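Local coordinates for protein ADP-ribosylglycohydrolase (Thermus thermophilus, PDB 2YZV) that is an ADP-ribosylglycohydrolase-family protein that folds as a compact, largely helical single chain and holds magnesium ions, at residues A[161-166]-A[220-225]; A[117-122]-A[155-160]. All blocks are in the same frame, centred on the assembly; numbering follows the deposited sequence.

Contact 2 (117-122 with 155-160) closes before contact 1 (161-166 with 220-225) opens, and the two meet where the chain passes from helix 147-156 into helix 162-179. Their centres lie 14 Å apart. L165 joins them: on the side of its helix turned from helix 221-234, it sets CD2 3.3 Å from H159 O and 3.5 Å from R156 CG. Neither contact supplies a ligand of the two magnesium sites (T56, D58 and D253; D251, D253 and T254). The side chain of H159 is about 10 Å from a magnesium ion and that of Y220 about 12 Å, while T224 packs directly on the ligand residue T254.

Contact 1. Residues A[161-166]-A[220-225]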
loop_
_atom_site.group_PDB
_atom_site.type_symbol
_atom_site.label_atom_id
_atom_site.label_comp_id
_atom_site.label_asym_id
_atom_site.label_seq_id
_atom_site.Cartn_x
_atom_site.Cartn_y
_atom_site.Cartn_z
ATOM N N ALA A 161 15.501 3.325 6.101
ATOM C CA ALA A 161 15.281 4.025 7.366
ATOM C C ALA A 161 14.490 3.153 8.338
ATOM O O ALA A 161 13.513 2.507 7.955
ATOM C CB ALA A 161 14.544 5.342 7.121
ATOM N N ARG A 162 14.909 3.151 9.599
ATOM C CA ARG A 162 14.252 2.352 10.625
ATOM C C ARG A 162 12.734 2.488 10.639
ATOM O O ARG A 162 12.019 1.486 10.663
ATOM C CB ARG A 162 14.780 2.719 12.013
ATOM C CG ARG A 162 14.100 1.941 13.125
ATOM C CD ARG A 162 14.454 2.469 14.503
ATOM N NE ARG A 162 13.854 1.636 15.541
ATOM C CZ ARG A 162 13.887 1.910 16.838
ATOM N NH1 ARG A 162 14.492 3.008 17.277
ATOM N NH2 ARG A 162 13.316 1.079 17.701
ATOM N N GLU A 163 12.244 3.724 10.634
ATOM C CA GLU A 163 10.805 3.945 10.691
ATOM C C GLU A 163 10.048 3.442 9.473
ATOM O O GLU A 163 8.873 3.100 9.580
ATOM C CB GLU A 163 10.482 5.430 10.932
ATOM C CG GLU A 163 11.029 6.395 9.892
ATOM C CD GLU A 163 12.382 6.967 10.277
ATOM O OE1 GLU A 163 13.336 6.180 10.449
ATOM O OE2 GLU A 163 12.490 8.209 10.405
ATOM N N ALA A 164 10.706 3.398 8.317
ATOM C CA ALA A 164 10.047 2.900 7.114
ATOM C C ALA A 164 9.950 1.382 7.199
ATOM O O ALA A 164 8.928 0.794 6.849
ATOM C CB ALA A 164 10.820 3.311 5.870
ATOM N N LEU A 165 11.018 0.745 7.667
ATOM C CA LEU A 165 11.011 -0.704 7.807
ATOM C C LEU A 165 9.942 -1.124 8.819
ATOM O O LEU A 165 9.166 -2.042 8.566
ATOM C CB LEU A 165 12.391 -1.200 8.256
ATOM C CG LEU A 165 13.530 -0.821 7.307
ATOM C CD1 LEU A 165 14.815 -1.501 7.755
ATOM C CD2 LEU A 165 13.192 -1.237 5.882
ATOM N N GLU A 166 9.891 -0.437 9.957
ATOM C CA GLU A 166 8.914 -0.775 10.989
ATOM C C GLU A 166 7.480 -0.479 10.548
ATOM O O GLU A 166 6.561 -1.224 10.881
ATOM C CB GLU A 166 9.225 -0.018 12.282
ATOM C CG GLU A 166 10.581 -0.361 12.874
ATOM C CD GLU A 166 10.889 0.440 14.121
ATOM O OE1 GLU A 166 10.359 1.561 14.244
ATOM O OE2 GLU A 166 11.667 -0.049 14.966
ATOM N N TYR A 220 6.224 10.850 4.388
ATOM C CA TYR A 220 7.013 10.172 5.418
ATOM C C TYR A 220 6.240 8.914 5.826
ATOM O O TYR A 220 5.073 9.002 6.181
ATOM C CB TYR A 220 7.181 11.138 6.599
ATOM C CG TYR A 220 7.984 10.644 7.777
ATOM C CD1 TYR A 220 9.271 10.133 7.614
ATOM C CD2 TYR A 220 7.479 10.755 9.072
ATOM C CE1 TYR A 220 10.040 9.750 8.711
ATOM C CE2 TYR A 220 8.236 10.378 10.176
ATOM C CZ TYR A 220 9.515 9.877 9.988
ATOM O OH TYR A 220 10.264 9.506 11.079
ATOM N N ALA A 221 6.893 7.751 5.779
ATOM C CA ALA A 221 6.228 6.481 6.096
ATOM C C ALA A 221 5.318 6.464 7.325
ATOM O O ALA A 221 4.159 6.066 7.227
ATOM C CB ALA A 221 7.261 5.351 6.195
ATOM N N PRO A 222 5.825 6.872 8.499
ATOM C CA PRO A 222 4.947 6.856 9.674
ATOM C C PRO A 222 3.716 7.740 9.478
ATOM O O PRO A 222 2.610 7.382 9.893
ATOM C CB PRO A 222 5.852 7.372 10.790
ATOM C CG PRO A 222 7.213 6.905 10.359
ATOM C CD PRO A 222 7.209 7.209 8.879
ATOM N N GLY A 223 3.916 8.894 8.846
ATOM C CA GLY A 223 2.813 9.813 8.612
ATOM C C GLY A 223 1.810 9.282 7.605
ATOM O O GLY A 223 0.603 9.521 7.728
ATOM N N THR A 224 2.299 8.563 6.600
ATOM C CA THR A 224 1.416 7.999 5.586
ATOM C C THR A 224 0.554 6.926 6.236
ATOM O O THR A 224 -0.655 6.857 6.008
ATOM C CB THR A 224 2.222 7.371 4.440
ATOM O OG1 THR A 224 3.089 8.366 3.878
ATOM C CG2 THR A 224 1.292 6.836 3.360
ATOM N N LEU A 225 1.187 6.089 7.049
ATOM C CA LEU A 225 0.465 5.038 7.748
ATOM C C LEU A 225 -0.594 5.665 8.650
ATOM O O LEU A 225 -1.745 5.226 8.669
ATOM C CB LEU A 225 1.437 4.197 8.586
ATOM C CG LEU A 225 0.815 3.052 9.389
ATOM C CD1 LEU A 225 0.103 2.081 8.456
ATOM C CD2 LEU A 225 1.914 2.337 10.169
#
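E163 holds CG in the crowded position between backbone N and carbonyl carbon (chi1 58°) and bends at chi2, folding its carboxylate back toward Y220, whose CG is anti to its own backbone N. The two side chains cross at about a right angle, carboxylate and ring planes 84° apart. Y220 OH donates to E163 OE2 over 2.7 Å, reaching the anti lone pair, and OE2 sits at the ring edge in its plane. P222 fills the angle between them: its CD lies 3.4 Å above the Y220 ring plane, over the centre, and its CG is 3.6 Å from E163 CB. Deeper in, A221 CB rests 3.8 Å from A164 CA, and such small residues let the first turns of helices 162-179 and 221-234 come together, their local axes 9.2 Å apart and inclined at 34°. Both A161 and Y220 occupy N-cap positions, so this is a pairing of two helix starts. On another side of its helix E166 OE2 takes R162 NE in a salt bridge, and H199 N holds OE1. With E163 OE2 bound by a phenol and close to a helix N-terminus, its carboxylate probably favours the charged form.

Contact 2. Residues A[117-122]-A[155-160]; sequences DPYAGD and ARTTHG
The loop between helices 105-115 and 129-132 runs here alongside the chain leaving helix 147-156, and backbone, water and one cation-pi stack join them. R156 sets CG anti to its carbonyl carbon and bends at chi3, which lays the guanidinium flat on Y119. The planes are 19° apart and R156 CZ lies 4.2 Å from the centroid of the Y119 ring. NH1 sits over the ring centre, whereas NH2 is shifted to the root of the side chain, 3.6 Å from Y119 CB. Beyond the stack, Y119 OH accepts from R153 NE, so two arginines, R153 and R156, engage this tyrosine, by hydroxyl and by face. The loop bends in two small steps: an Asx turn, in which D117 OD1 takes Y119 N from above its carboxylate plane, and an inverse gamma turn centred on Y119. These carry G121 N to R156 O, a 3.0 Å bond in the carbonyl plane (N-H...O 148°). Farther along, G160 N reaches D122 O at 2.9 Å, a weak bond bent to 125°. G121 CA lies against the T158-H159 peptide, and G160 faces G121 and D122 with backbone alone. T157 CA approaches P118 O at 3.3 Å in a CH...O contact. Three waters bridge the two segments: water 1 joins Y119 O to R156 NH2, water 2 donates to G121 O and R156 O, and water 3 takes D122 N and gives to T158 O. R156 O therefore has two donors. D122 turns away from the seam, OD1 bonded to A124 N and OD2 in a salt bridge with R111. T158 OG1 and H159 ND1 are hydrogen-bonded, 2.7 Å apart, OG1 in the plane at the imidazole edge; R133 NH2 also bonds to OG1.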
loop_
_atom_site.group_PDB
_atom_site.type_symbol
_atom_site.label_atom_id
_atom_site.label_comp_id
_atom_site.label_asym_id
_atom_site.label_seq_id
_atom_site.Cartn_x
_atom_site.Cartn_y
_atom_site.Cartn_z
ATOM N N ASP A 117 23.575 -5.492 -5.140
ATOM C CA ASP A 117 22.964 -5.631 -3.815
ATOM C C ASP A 117 21.462 -5.369 -3.931
ATOM O O ASP A 117 21.044 -4.241 -4.168
ATOM C CB ASP A 117 23.588 -4.622 -2.845
ATOM C CG ASP A 117 23.017 -4.724 -1.437
ATOM O OD1 ASP A 117 22.163 -5.606 -1.193
ATOM O OD2 ASP A 117 23.429 -3.915 -0.574
ATOM N N PRO A 118 20.631 -6.409 -3.760
ATOM C CA PRO A 118 19.180 -6.216 -3.866
ATOM C C PRO A 118 18.577 -5.345 -2.766
ATOM O O PRO A 118 17.554 -4.695 -2.980
ATOM C CB PRO A 118 18.642 -7.641 -3.849
ATOM C CG PRO A 118 19.626 -8.358 -2.988
ATOM C CD PRO A 118 20.957 -7.814 -3.460
ATOM N N TYR A 119 19.204 -5.335 -1.593
ATOM C CA TYR A 119 18.708 -4.524 -0.482
ATOM C C TYR A 119 19.434 -3.191 -0.562
ATOM O O TYR A 119 20.214 -2.826 0.323
ATOM C CB TYR A 119 18.997 -5.236 0.837
ATOM C CG TYR A 119 18.311 -6.576 0.926
ATOM C CD1 TYR A 119 16.918 -6.667 0.944
ATOM C CD2 TYR A 119 19.048 -7.756 0.971
ATOM C CE1 TYR A 119 16.276 -7.902 1.006
ATOM C CE2 TYR A 119 18.415 -8.998 1.030
ATOM C CZ TYR A 119 17.031 -9.061 1.046
ATOM O OH TYR A 119 16.402 -10.284 1.105
ATOM N N ALA A 120 19.147 -2.467 -1.640
ATOM C CA ALA A 120 19.793 -1.195 -1.933
ATOM C C ALA A 120 19.259 0.042 -1.232
ATOM O O ALA A 120 19.702 1.151 -1.520
ATOM C CB ALA A 120 19.792 -0.973 -3.435
ATOM N N GLY A 121 18.309 -0.131 -0.321
ATOM C CA GLY A 121 17.784 1.024 0.382
ATOM C C GLY A 121 18.832 1.566 1.336
ATOM O O GLY A 121 19.668 0.809 1.837
ATOM N N ASP A 122 18.811 2.873 1.571
ATOM C CA ASP A 122 19.761 3.485 2.492
ATOM C C ASP A 122 19.009 4.142 3.641
ATOM O O ASP A 122 17.781 4.237 3.617
ATOM C CB ASP A 122 20.653 4.506 1.770
ATOM C CG ASP A 122 19.860 5.592 1.071
ATOM O OD1 ASP A 122 19.024 6.241 1.730
ATOM O OD2 ASP A 122 20.086 5.805 -0.139
ATOM N N ALA A 155 10.839 -4.171 2.035
ATOM C CA ALA A 155 10.978 -2.728 2.147
ATOM C C ALA A 155 12.429 -2.329 1.908
ATOM O O ALA A 155 12.704 -1.334 1.236
ATOM C CB ALA A 155 10.532 -2.257 3.535
ATOM N N ARG A 156 13.343 -3.126 2.454
ATOM C CA ARG A 156 14.777 -2.864 2.361
ATOM C C ARG A 156 15.351 -2.786 0.953
ATOM O O ARG A 156 16.451 -2.265 0.760
ATOM C CB ARG A 156 15.549 -3.902 3.181
ATOM C CG ARG A 156 15.441 -3.693 4.687
ATOM C CD ARG A 156 16.176 -4.787 5.435
ATOM N NE ARG A 156 17.570 -4.862 5.010
ATOM C CZ ARG A 156 18.185 -5.990 4.673
ATOM N NH1 ARG A 156 17.529 -7.142 4.711
ATOM N NH2 ARG A 156 19.454 -5.963 4.284
ATOM N N THR A 157 14.621 -3.304 -0.029
ATOM C CA THR A 157 15.098 -3.243 -1.402
ATOM C C THR A 157 15.254 -1.795 -1.858
ATOM O O THR A 157 16.170 -1.477 -2.617
ATOM C CB THR A 157 14.136 -3.955 -2.377
ATOM O OG1 THR A 157 12.813 -3.420 -2.228
ATOM C CG2 THR A 157 14.124 -5.455 -2.112
ATOM N N THR A 158 14.378 -0.913 -1.379
ATOM C CA THR A 158 14.424 0.490 -1.786
ATOM C C THR A 158 14.511 1.517 -0.658
ATOM O O THR A 158 14.889 2.668 -0.894
ATOM C CB THR A 158 13.193 0.842 -2.637
ATOM O OG1 THR A 158 12.008 0.615 -1.866
ATOM C CG2 THR A 158 13.147 -0.020 -3.898
ATOM N N HIS A 159 14.156 1.111 0.559
ATOM C CA HIS A 159 14.181 2.017 1.708
ATOM C C HIS A 159 14.874 1.375 2.899
ATOM O O HIS A 159 14.599 0.221 3.236
ATOM C CB HIS A 159 12.753 2.403 2.110
ATOM C CG HIS A 159 12.032 3.212 1.080
ATOM N ND1 HIS A 159 11.746 2.732 -0.180
ATOM C CD2 HIS A 159 11.553 4.478 1.116
ATOM C CE1 HIS A 159 11.125 3.667 -0.876
ATOM N NE2 HIS A 159 10.994 4.736 -0.112
ATOM N N GLY A 160 15.750 2.131 3.556
ATOM C CA GLY A 160 16.473 1.582 4.690
ATOM C C GLY A 160 16.296 2.260 6.039
ATOM O O GLY A 160 16.887 1.815 7.022
HETATM O O HOH W 1 20.372 -3.232 3.117
HETATM O O HOH W 2 18.063 -1.234 2.893
HETATM O O HOH W 3 16.677 4.158 0.546
#